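L-methionine gamma-lyase (Fusobacterium nucleatum subsp. nucleatum, PDB 6LXU) is a pyridoxal-phosphate-dependent enzyme of the Cys/Met metabolism family, built as an assembly of four chains that hold the cofactor covalently. Local coordinates at residues A[21-24]-A[30-33]; A[47-52]-A[56-61]; A[129-134]-A[148-153]; A[174-177]-A[181-184]; A[303-306]-A[310-313]. All coordinates share one frame; numbering follows the deposited sequence. Where two conformers were deposited one is given.

Interaction 1. Residues A[21-24]-A[30-33]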
# COMPACT_ATOMS: atom_id res chain seq x y z
N LEU A 21 -15.26 1.72 12.92
CA LEU A 21 -15.02 2.92 13.70
C LEU A 21 -15.26 4.11 12.81
O LEU A 21 -15.08 4.03 11.59
CB LEU A 21 -13.58 2.95 14.20
CG LEU A 21 -13.18 2.01 15.33
CD1 LEU A 21 -11.68 2.18 15.58
CD2 LEU A 21 -14.00 2.25 16.59
N LYS A 22 -15.65 5.23 13.42
CA LYS A 22 -15.83 6.49 12.71
C LYS A 22 -14.51 7.04 12.21
O LYS A 22 -13.45 6.76 12.80
CB LYS A 22 -16.45 7.56 13.62
CG LYS A 22 -17.08 8.73 12.88
CD LYS A 22 -18.34 8.24 12.18
CE LYS A 22 -18.95 9.25 11.24
NZ LYS A 22 -19.85 8.57 10.27
N ASN A 23 -14.58 7.84 11.15
CA ASN A 23 -13.44 8.67 10.77
C ASN A 23 -13.91 10.09 10.53
O ASN A 23 -15.10 10.34 10.34
CB ASN A 23 -12.69 8.07 9.57
CG ASN A 23 -13.50 8.12 8.29
OD1 ASN A 23 -13.58 9.17 7.62
ND2 ASN A 23 -14.10 6.98 7.93
N LEU A 24 -12.98 11.03 10.57
CA LEU A 24 -13.33 12.45 10.55
C LEU A 24 -14.00 12.91 9.26
O LEU A 24 -14.77 13.86 9.28
CB LEU A 24 -12.07 13.29 10.80
CG LEU A 24 -12.27 14.79 11.04
CD1 LEU A 24 -13.26 15.08 12.16
CD2 LEU A 24 -10.92 15.42 11.32
N MET A 30 -12.51 1.94 5.31
CA MET A 30 -11.81 2.18 6.53
C MET A 30 -10.42 2.82 6.24
O MET A 30 -9.65 2.19 5.53
CB MET A 30 -11.65 0.83 7.20
CG MET A 30 -11.01 0.95 8.53
SD MET A 30 -12.03 1.94 9.67
CE MET A 30 -10.90 3.17 10.32
N PRO A 31 -10.10 4.03 6.74
CA PRO A 31 -8.78 4.58 6.43
C PRO A 31 -7.64 3.67 6.90
O PRO A 31 -7.79 2.94 7.90
CB PRO A 31 -8.76 5.91 7.17
CG PRO A 31 -10.21 6.26 7.31
CD PRO A 31 -10.94 5.01 7.45
N ILE A 32 -6.52 3.76 6.20
CA ILE A 32 -5.32 3.01 6.57
C ILE A 32 -4.50 3.94 7.43
O ILE A 32 -3.87 4.87 6.94
CB ILE A 32 -4.54 2.51 5.34
CG1 ILE A 32 -5.48 1.82 4.35
CG2 ILE A 32 -3.43 1.58 5.81
CD1 ILE A 32 -4.80 1.38 3.06
N TYR A 33 -4.51 3.68 8.75
CA TYR A 33 -3.77 4.50 9.69
C TYR A 33 -2.33 3.97 9.76
O TYR A 33 -1.92 3.30 10.72
CB TYR A 33 -4.53 4.55 11.03
CG TYR A 33 -5.94 5.28 10.94
CD1 TYR A 33 -6.01 6.64 10.76
CD2 TYR A 33 -7.13 4.57 11.04
CE1 TYR A 33 -7.22 7.29 10.71
CE2 TYR A 33 -8.35 5.23 10.99
CZ TYR A 33 -8.39 6.59 10.82
OH TYR A 33 -9.62 7.22 10.76
O HOH W 1 -9.88 10.25 10.59
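Tyr33 OH is linked by a single water to the backbone of Leu24 and rests against Asn23 CB at 3.4 Å. The water oxygen lies 3.0 Å from Tyr33 OH, at the edge of the ring and in its plane, and it accepts the N-H of Leu24 N at 3.2 Å. No direct hydrogen bond crosses between the segments, so this bridge is the polar link between two limbs of the long loop that joins helix 11-17 to helix 43-50 and doubles back on itself here.

Most of the remaining contact is van der Waals packing of Asn23 against Pro31. The first torsion of Asn23 (chi1 68°) sets CG between the backbone N and the carbonyl carbon, which brings the amide to the CG-CD edge of the proline ring: Asn23 CB is 3.8 Å from Pro31 CG, while the amide nitrogen, ND2, stands 3.8 Å from Pro31 CD. The polar end of Asn23 is satisfied away from this interface, OD1 accepting from Thr27 N within the same loop.

A second subunit closes round the site. Tyr25 of that subunit meets the Tyr33 ring edge-to-face and donates its OH to Lys22 O, so the fold of the loop and the subunit interface are built from the same residues. Helix 65-78 is reached too, through Leu21 on Val69 and through Thr66, whose OG1 bonds Tyr33 N. Within 30-33 the tyrosine ring is covered on one face by Pro31, whose CB sits 3.7 Å above the ring plane, offset toward the rim.

Interaction 2. Residues A[47-52]-A[56-61]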
# COMPACT_ATOMS: atom_id res chain seq x y z
N GLY A 47 -0.99 11.66 29.63
CA GLY A 47 -1.08 11.02 30.94
C GLY A 47 -2.37 10.23 31.14
O GLY A 47 -2.34 9.12 31.64
N ARG A 48 -3.48 10.81 30.72
CA ARG A 48 -4.77 10.13 30.86
C ARG A 48 -4.81 8.84 30.04
O ARG A 48 -5.34 7.83 30.49
CB ARG A 48 -5.94 11.04 30.48
CG ARG A 48 -6.22 12.11 31.52
CD ARG A 48 -7.54 12.81 31.26
NE ARG A 48 -7.51 13.61 30.03
CZ ARG A 48 -7.11 14.88 29.93
NH1 ARG A 48 -6.67 15.54 31.00
NH2 ARG A 48 -7.13 15.49 28.75
N ARG A 49 -4.22 8.85 28.85
CA ARG A 49 -4.20 7.62 28.05
C ARG A 49 -3.33 6.55 28.67
O ARG A 49 -3.73 5.40 28.71
CB ARG A 49 -3.77 7.90 26.62
CG ARG A 49 -4.83 8.71 25.93
CD ARG A 49 -4.80 8.49 24.45
NE ARG A 49 -5.81 9.34 23.83
CZ ARG A 49 -5.65 10.00 22.69
NH1 ARG A 49 -4.52 9.88 22.00
NH2 ARG A 49 -6.63 10.77 22.23
N PHE A 50 -2.17 6.93 29.19
CA PHE A 50 -1.30 5.98 29.87
C PHE A 50 -1.90 5.44 31.17
O PHE A 50 -1.60 4.32 31.57
CB PHE A 50 0.09 6.56 30.12
CG PHE A 50 1.01 6.42 28.94
CD1 PHE A 50 1.65 5.21 28.72
CD2 PHE A 50 1.20 7.46 28.04
CE1 PHE A 50 2.49 5.04 27.64
CE2 PHE A 50 2.04 7.28 26.94
CZ PHE A 50 2.67 6.07 26.74
N ALA A 51 -2.74 6.25 31.82
CA ALA A 51 -3.42 5.84 33.05
C ALA A 51 -4.77 5.15 32.79
O ALA A 51 -5.50 4.87 33.75
CB ALA A 51 -3.62 7.06 33.94
N LEU A 52 -5.09 4.88 31.52
CA LEU A 52 -6.37 4.26 31.12
C LEU A 52 -7.60 5.04 31.61
O LEU A 52 -8.64 4.45 31.94
CB LEU A 52 -6.44 2.79 31.58
CG LEU A 52 -5.23 1.90 31.30
CD1 LEU A 52 -5.44 0.51 31.88
CD2 LEU A 52 -4.94 1.81 29.81
N GLY A 56 -8.55 6.24 23.38
CA GLY A 56 -7.73 6.69 22.26
C GLY A 56 -6.39 5.99 22.26
O GLY A 56 -6.09 5.17 23.13
N TYR A 57 -5.57 6.39 21.30
CA TYR A 57 -4.39 5.61 20.91
C TYR A 57 -3.10 6.23 21.38
O TYR A 57 -3.02 7.41 21.75
CB TYR A 57 -4.42 5.40 19.38
CG TYR A 57 -5.58 4.51 18.97
CD1 TYR A 57 -5.42 3.15 18.93
CD2 TYR A 57 -6.84 5.04 18.70
CE1 TYR A 57 -6.47 2.31 18.60
CE2 TYR A 57 -7.90 4.20 18.37
CZ TYR A 57 -7.72 2.84 18.34
OH TYR A 57 -8.76 2.00 18.03
N ILE A 58 -2.07 5.39 21.40
CA ILE A 58 -0.73 5.75 21.87
C ILE A 58 0.35 5.35 20.85
O ILE A 58 1.19 6.16 20.50
CB ILE A 58 -0.43 5.12 23.24
CG1 ILE A 58 -1.39 5.68 24.32
CG2 ILE A 58 1.02 5.35 23.64
CD1 ILE A 58 -1.28 4.96 25.65
N TYR A 59 0.33 4.09 20.42
CA TYR A 59 1.44 3.55 19.63
C TYR A 59 0.97 2.25 19.02
O TYR A 59 0.32 1.45 19.69
CB TYR A 59 2.63 3.29 20.55
CG TYR A 59 3.90 2.84 19.90
CD1 TYR A 59 4.69 3.73 19.21
CD2 TYR A 59 4.36 1.54 20.05
CE1 TYR A 59 5.91 3.35 18.68
CE2 TYR A 59 5.58 1.13 19.52
CZ TYR A 59 6.35 2.05 18.85
OH TYR A 59 7.59 1.71 18.36
N THR A 60 1.29 2.02 17.75
CA THR A 60 0.66 0.93 17.01
C THR A 60 0.92 -0.46 17.58
O THR A 60 0.06 -1.32 17.46
CB THR A 60 1.02 1.05 15.52
OG1 THR A 60 0.29 2.18 15.04
CG2 THR A 60 0.66 -0.18 14.69
N ARG A 61 2.06 -0.71 18.26
CA ARG A 61 2.24 -2.02 18.90
C ARG A 61 1.15 -2.30 19.95
O ARG A 61 0.75 -3.45 20.12
CB ARG A 61 3.64 -2.18 19.49
CG ARG A 61 3.87 -3.48 20.27
CD ARG A 61 5.32 -4.00 20.24
NE ARG A 61 6.29 -2.94 20.51
CZ ARG A 61 6.49 -2.39 21.71
NH1 ARG A 61 5.85 -2.83 22.79
NH2 ARG A 61 7.32 -1.36 21.83
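Arg49 and Gly56 bring the two backbones nearest, with CA atoms 6.8 Å apart, where the helix ending at Phe50 closes in a Schellman motif (Leu52, at positive phi, is C-prime) and the chain returns as an irregular strip.

Arg49 reaches across with its chain extended from CG to NE, and its NH1 donates to Tyr57 O at 2.9 Å. The bond uses a lone pair in the carbonyl plane but is bent, at 134° on the hydrogen, since the oxygen lies 30° out of the guanidinium plane. One face of that group lies over the backbone of Gly56, whose CA is 3.6 Å from Arg49 NE, and over Tyr57 N; with no side chain at Gly56 the flat group can settle on the main chain. NE is itself bonded to Ala55 O, so two carbonyls fix the rotation of the guanidinium.

Beside this, Ile58 splits its branches. CD1 stands squarely over the Phe50 ring, 4.0 Å from its centroid and on the ring normal, a CH-pi contact, while Ile58 CG2 touches Phe50 CZ at 3.6 Å.

Farther along, Tyr59 OH and Arg61 NE bond the cofactor-bearing LLP side chain of the fourth subunit, and Phe50 packs on Met355 of that subunit. The contact thus folds the end of helix 43-50 onto the chain leading to helix 65-78, where Tyr57 OH bonds Thr68 OG1.

Interaction 3. Residues A[129-134]-A[148-153]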
# COMPACT_ATOMS: atom_id res chain seq x y z
N GLY A 129 10.51 -24.93 30.26
CA GLY A 129 9.96 -25.50 31.49
C GLY A 129 8.51 -25.88 31.46
O GLY A 129 7.95 -26.19 32.52
N VAL A 130 7.89 -25.90 30.28
CA VAL A 130 6.49 -26.32 30.15
C VAL A 130 6.49 -27.80 29.79
O VAL A 130 7.24 -28.25 28.93
CB VAL A 130 5.77 -25.49 29.07
CG1 VAL A 130 4.33 -25.96 28.90
CG2 VAL A 130 5.82 -24.01 29.44
N GLU A 131 5.63 -28.57 30.47
CA GLU A 131 5.43 -29.99 30.21
C GLU A 131 4.33 -30.12 29.15
O GLU A 131 3.29 -29.50 29.31
CB GLU A 131 4.94 -30.71 31.48
CG GLU A 131 5.85 -30.56 32.71
CD GLU A 131 5.16 -30.88 34.04
OE1 GLU A 131 4.04 -31.43 34.04
OE2 GLU A 131 5.76 -30.58 35.09
N VAL A 132 4.54 -30.93 28.13
CA VAL A 132 3.53 -31.13 27.09
C VAL A 132 3.29 -32.62 26.89
O VAL A 132 4.24 -33.38 26.72
CB VAL A 132 3.92 -30.46 25.75
CG1 VAL A 132 2.78 -30.60 24.74
CG2 VAL A 132 4.28 -29.00 25.96
N THR A 133 2.02 -33.02 26.94
CA THR A 133 1.62 -34.38 26.63
C THR A 133 0.81 -34.37 25.33
O THR A 133 -0.18 -33.63 25.21
CB THR A 133 0.75 -34.98 27.75
OG1 THR A 133 1.48 -34.93 28.98
CG2 THR A 133 0.40 -36.44 27.45
N PHE A 134 1.23 -35.19 24.38
CA PHE A 134 0.55 -35.36 23.11
C PHE A 134 -0.28 -36.63 23.17
O PHE A 134 0.26 -37.71 23.42
CB PHE A 134 1.55 -35.45 21.97
CG PHE A 134 2.39 -34.23 21.81
CD1 PHE A 134 1.89 -33.10 21.15
CD2 PHE A 134 3.67 -34.17 22.34
CE1 PHE A 134 2.66 -31.96 21.01
CE2 PHE A 134 4.45 -33.03 22.19
CZ PHE A 134 3.94 -31.92 21.53
N LYS A 148 -3.90 -33.17 34.45
CA LYS A 148 -3.19 -33.09 35.73
C LYS A 148 -3.60 -31.81 36.44
O LYS A 148 -4.17 -30.90 35.83
CB LYS A 148 -1.68 -33.11 35.51
CG LYS A 148 -1.20 -34.35 34.80
CD LYS A 148 0.28 -34.60 35.01
CE LYS A 148 1.12 -33.53 34.35
NZ LYS A 148 2.57 -33.76 34.61
N LYS A 149 -3.27 -31.72 37.73
CA LYS A 149 -3.59 -30.53 38.49
C LYS A 149 -2.99 -29.26 37.87
O LYS A 149 -3.60 -28.20 37.93
CB LYS A 149 -3.09 -30.67 39.93
CG LYS A 149 -3.56 -29.56 40.85
CD LYS A 149 -3.12 -29.79 42.28
CE LYS A 149 -3.80 -28.82 43.24
NZ LYS A 149 -5.24 -29.14 43.45
N ASN A 150 -1.78 -29.39 37.31
CA ASN A 150 -1.08 -28.25 36.70
C ASN A 150 -1.33 -28.10 35.19
O ASN A 150 -0.64 -27.31 34.54
CB ASN A 150 0.43 -28.32 36.98
CG ASN A 150 1.09 -29.51 36.34
OD1 ASN A 150 0.51 -30.60 36.28
ND2 ASN A 150 2.31 -29.33 35.86
N THR A 151 -2.31 -28.82 34.62
CA THR A 151 -2.70 -28.60 33.22
C THR A 151 -3.31 -27.23 33.09
O THR A 151 -4.36 -26.93 33.65
CB THR A 151 -3.67 -29.68 32.72
OG1 THR A 151 -3.06 -30.95 32.92
CG2 THR A 151 -3.98 -29.48 31.22
N ARG A 152 -2.62 -26.36 32.35
CA ARG A 152 -3.07 -24.99 32.15
C ARG A 152 -3.79 -24.79 30.81
O ARG A 152 -4.61 -23.89 30.69
CB ARG A 152 -1.87 -24.05 32.27
CG ARG A 152 -2.13 -22.58 32.02
CD ARG A 152 -3.20 -21.99 32.92
NE ARG A 152 -3.26 -20.53 32.79
CZ ARG A 152 -4.31 -19.77 33.11
NH1 ARG A 152 -5.43 -20.33 33.58
NH2 ARG A 152 -4.24 -18.46 32.97
N VAL A 153 -3.42 -25.59 29.81
CA VAL A 153 -3.98 -25.46 28.47
C VAL A 153 -4.30 -26.83 27.91
O VAL A 153 -3.49 -27.75 27.98
CB VAL A 153 -2.99 -24.74 27.51
CG1 VAL A 153 -3.41 -24.88 26.04
CG2 VAL A 153 -2.84 -23.28 27.88
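Glu131 OE1 takes two donors from the opposite segment. Lys148 NZ makes a salt bridge at 2.8 Å, arriving on the syn side but 31° out of the carboxylate plane. Asn150 ND2 donates to the same oxygen, Glu131 OE1, over 3.3 Å; that bond is nearly straight, 166° on the hydrogen, yet it comes from above the carboxylate plane. The two nitrogens approach from opposite faces of it. Both donor chains cross that of Glu131 at about a right angle, and Asn150 presents its N-H within its own amide plane.

The donors are set side by side by a type I beta turn from Lys148 to Thr151. Thr151 N bonds Lys148 O at 3.0 Å, and Lys148 N donates to Thr151 OG1 at 2.8 Å, so a backbone and a side-chain bond both close the turn. A bend at chi3 (-67°) swings the lysine ammonium back toward Glu131, while Asn150 ND2 has its strongest partner outside, in Gly104 O.

In the fold the bridge passes over the start of strand 106-110, which lies between strands 131-135 and 151-157 in the large sheet; His106 of that middle strand bonds Thr151 OG1 and Thr133 OG1.

Glu131 was modelled in two conformers, so these bonds are described for one of them and may not hold in the other. At this surface site the ammonium would balance the carboxylate charge and probably favour its ionised form, with the neutral amide adding a second, longer hold.

Interaction 4. Residues A[174-177]-A[181-184]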
# COMPACT_ATOMS: atom_id res chain seq x y z
N LYS A 174 -15.50 -29.80 28.10
CA LYS A 174 -16.04 -30.27 29.39
C LYS A 174 -15.00 -31.04 30.18
O LYS A 174 -14.88 -30.84 31.39
CB LYS A 174 -17.29 -31.11 29.18
CG LYS A 174 -18.48 -30.27 28.77
CD LYS A 174 -19.64 -31.15 28.39
CE LYS A 174 -20.82 -30.32 27.99
NZ LYS A 174 -21.92 -31.17 27.51
N ILE A 175 -14.24 -31.88 29.51
CA ILE A 175 -13.16 -32.63 30.18
C ILE A 175 -12.10 -31.68 30.72
O ILE A 175 -11.69 -31.77 31.87
CB ILE A 175 -12.53 -33.67 29.24
CG1 ILE A 175 -13.57 -34.75 28.92
CG2 ILE A 175 -11.27 -34.29 29.83
CD1 ILE A 175 -13.24 -35.61 27.74
N ALA A 176 -11.64 -30.76 29.87
CA ALA A 176 -10.64 -29.78 30.30
C ALA A 176 -11.08 -28.98 31.51
O ALA A 176 -10.30 -28.74 32.44
CB ALA A 176 -10.31 -28.85 29.14
N HIS A 177 -12.35 -28.56 31.50
CA HIS A 177 -12.87 -27.68 32.52
C HIS A 177 -13.19 -28.36 33.85
O HIS A 177 -13.56 -27.68 34.80
CB HIS A 177 -14.08 -26.92 31.98
CG HIS A 177 -13.70 -25.87 30.98
ND1 HIS A 177 -14.51 -25.52 29.92
CD2 HIS A 177 -12.58 -25.10 30.87
CE1 HIS A 177 -13.92 -24.57 29.21
NE2 HIS A 177 -12.75 -24.30 29.76
N ASN A 181 -8.51 -24.31 36.57
CA ASN A 181 -7.43 -23.46 36.03
C ASN A 181 -7.12 -23.73 34.55
O ASN A 181 -6.26 -23.05 33.98
CB ASN A 181 -6.17 -23.69 36.87
CG ASN A 181 -5.15 -22.58 36.73
OD1 ASN A 181 -5.50 -21.39 36.77
ND2 ASN A 181 -3.88 -22.95 36.58
N THR A 182 -7.79 -24.68 33.91
CA THR A 182 -7.44 -25.05 32.53
C THR A 182 -8.18 -24.21 31.49
O THR A 182 -9.41 -24.07 31.54
CB THR A 182 -7.74 -26.53 32.27
OG1 THR A 182 -7.06 -27.34 33.25
CG2 THR A 182 -7.31 -26.96 30.87
N LEU A 183 -7.42 -23.66 30.54
CA LEU A 183 -7.99 -22.95 29.39
C LEU A 183 -7.99 -23.84 28.17
O LEU A 183 -7.03 -24.56 27.92
CB LEU A 183 -7.16 -21.71 29.08
CG LEU A 183 -7.16 -20.63 30.16
CD1 LEU A 183 -6.06 -19.61 29.88
CD2 LEU A 183 -8.52 -19.96 30.27
N VAL A 184 -9.08 -23.78 27.41
CA VAL A 184 -9.21 -24.50 26.16
C VAL A 184 -8.98 -23.51 25.01
O VAL A 184 -9.66 -22.49 24.93
CB VAL A 184 -10.58 -25.19 26.02
CG1 VAL A 184 -10.65 -25.97 24.71
CG2 VAL A 184 -10.85 -26.12 27.19
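Val184 stands at about a right angle to His177 and presses one methyl, CG2, into the angle between that ring and Ala176. The methyl lies 4.1 Å from the centroid of the His177 ring and 30° off its normal, an off-centre CH-pi contact, and its nearest ring atom is NE2. Roughly at right angles to that approach, Val184 CG2 also meets Ala176 CB at 3.4 Å, tighter than usual for two carbons. Val184 holds CG1 anti to the backbone N (chi1 -178°), which leaves CG2 as the branch directed at the helix.

The imidazole also turns an edge to the backbone: His177 CD2 sits 3.4 Å from Thr182 O, in the plane of the ring. Thr182 CB rests against Ala176 O at 3.4 Å, while Thr182 OG1 bonds Thr151 O on the adjoining strand.

This is the closing corner of a beta-alpha-beta unit, strand 151-157, helix 169-176 and strand 183-187, where the helix end is laid on the strand that follows it. Asp204 OD2 bonds both His177 NE2 and Val184 N, tying ring and strand through one oxygen. That carboxylate probably keeps a proton on NE2 and would stabilise positive charge on the imidazole.

Interaction 5. Residues A[303-306]-A[310-313]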
# COMPACT_ATOMS: atom_id res chain seq x y z
N ILE A 303 -19.65 -36.13 14.58
CA ILE A 303 -19.17 -34.97 15.35
C ILE A 303 -19.09 -33.74 14.44
O ILE A 303 -19.53 -32.65 14.80
CB ILE A 303 -17.80 -35.26 15.99
CG1 ILE A 303 -17.93 -36.36 17.07
CG2 ILE A 303 -17.20 -34.01 16.60
CD1 ILE A 303 -16.63 -37.03 17.43
N ALA A 304 -18.54 -33.92 13.24
CA ALA A 304 -18.47 -32.82 12.27
C ALA A 304 -19.85 -32.28 11.96
O ALA A 304 -20.05 -31.07 11.92
CB ALA A 304 -17.79 -33.28 10.99
N LYS A 305 -20.82 -33.18 11.78
CA LYS A 305 -22.20 -32.77 11.50
C LYS A 305 -22.81 -31.95 12.64
O LYS A 305 -23.63 -31.08 12.40
CB LYS A 305 -23.05 -34.00 11.20
CG LYS A 305 -24.44 -33.68 10.67
CD LYS A 305 -25.20 -34.96 10.38
CE LYS A 305 -26.58 -34.67 9.81
NZ LYS A 305 -27.40 -35.90 9.69
N LYS A 306 -22.42 -32.23 13.88
CA LYS A 306 -22.94 -31.49 15.02
C LYS A 306 -22.31 -30.13 15.21
O LYS A 306 -22.97 -29.22 15.67
CB LYS A 306 -22.72 -32.26 16.31
CG LYS A 306 -23.56 -33.50 16.54
CD LYS A 306 -24.97 -33.10 16.85
CE LYS A 306 -25.82 -34.27 17.31
NZ LYS A 306 -27.17 -33.82 17.70
N ASP A 310 -20.94 -26.43 7.68
CA ASP A 310 -20.60 -27.05 6.41
C ASP A 310 -19.26 -27.74 6.65
O ASP A 310 -18.63 -27.53 7.68
CB ASP A 310 -20.54 -26.02 5.28
CG ASP A 310 -20.79 -26.62 3.90
OD1 ASP A 310 -20.64 -27.85 3.74
OD2 ASP A 310 -21.15 -25.86 2.99
N PHE A 311 -18.85 -28.58 5.71
CA PHE A 311 -17.78 -29.54 5.95
C PHE A 311 -16.42 -29.13 5.41
O PHE A 311 -15.47 -29.91 5.49
CB PHE A 311 -18.18 -30.91 5.39
CG PHE A 311 -19.36 -31.53 6.10
CD1 PHE A 311 -19.23 -32.04 7.39
CD2 PHE A 311 -20.59 -31.65 5.46
CE1 PHE A 311 -20.31 -32.64 8.03
CE2 PHE A 311 -21.68 -32.25 6.11
CZ PHE A 311 -21.53 -32.74 7.39
N GLY A 312 -16.32 -27.91 4.91
CA GLY A 312 -15.05 -27.30 4.57
C GLY A 312 -14.65 -27.40 3.12
O GLY A 312 -15.32 -28.02 2.30
N ALA A 313 -13.54 -26.75 2.81
CA ALA A 313 -13.04 -26.70 1.46
C ALA A 313 -11.64 -27.28 1.32
O ALA A 313 -10.99 -27.12 0.28
CB ALA A 313 -13.13 -25.29 0.93
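This contact lies where helix 301-307 gives way to the loop before strand 314-319 of the smaller, five-stranded mixed sheet, and it packs the loop's one aromatic side chain, Phe311, against the flank of the helix. The backbones are nearest at Ala304 and Phe311, whose CA atoms are 7.2 Å apart.

Phe311 arrives edge-on. Its CE1 is 3.9 Å from Ala304 CB, and that methyl lies in the plane of the ring, at the rim and not over a face. The same ring carbon, Phe311 CE1, comes within 3.8 Å of Lys305 N, also near the ring plane, so the edge slots against the helix backbone at the 304-305 junction. Next to it Phe311 CZ touches Lys305 CB at 4.3 Å. The lysine chain then runs out fully extended, away from the ring, so that of the side chain the base, CB, is what meets the ring. With chi1 at -65° the ring lies anti to the carbonyl carbon, which carries it toward the helix. No hydrogen bond joins the two segments, and the contact is a small apolar one, burying 105 Å² in all.

Neighbouring residues probably help to position the ring. Asp310 is held by a salt bridge from its OD2 to Arg275 NH2 on helix 263-282, and Tyr292 packs on Phe311 while its OH bonds Gly312 O. The carboxylate also folds back on the main chain: Phe311 N donates to Asp310 OD1 at 2.8 Å, 147° on the hydrogen, meeting that oxygen on its anti side.

How the interactions relate
Along the chain the five contacts follow in series. Interactions 1 and 2 occupy the N-terminal region, their centres 18 Å apart, and touch through Leu21 CD1 and Tyr57 OH at 3.8 Å; both lean on helix 65-78. Interactions 3 and 4 form a second pair, centres 12 Å apart, on neighbouring strands 151-157 and 183-187 of the seven-stranded sheet, where Arg152 O and Leu183 N lie 2.8 Å apart, a probable hydrogen bond. Interaction 5 stands alone beside the smaller sheet, about 11 Å from interaction 4 between nearest atoms. Interactions 1 to 3 touch other subunits, interactions 2 and 3 both reaching the fourth; no other chain touches the segments of 4 and 5.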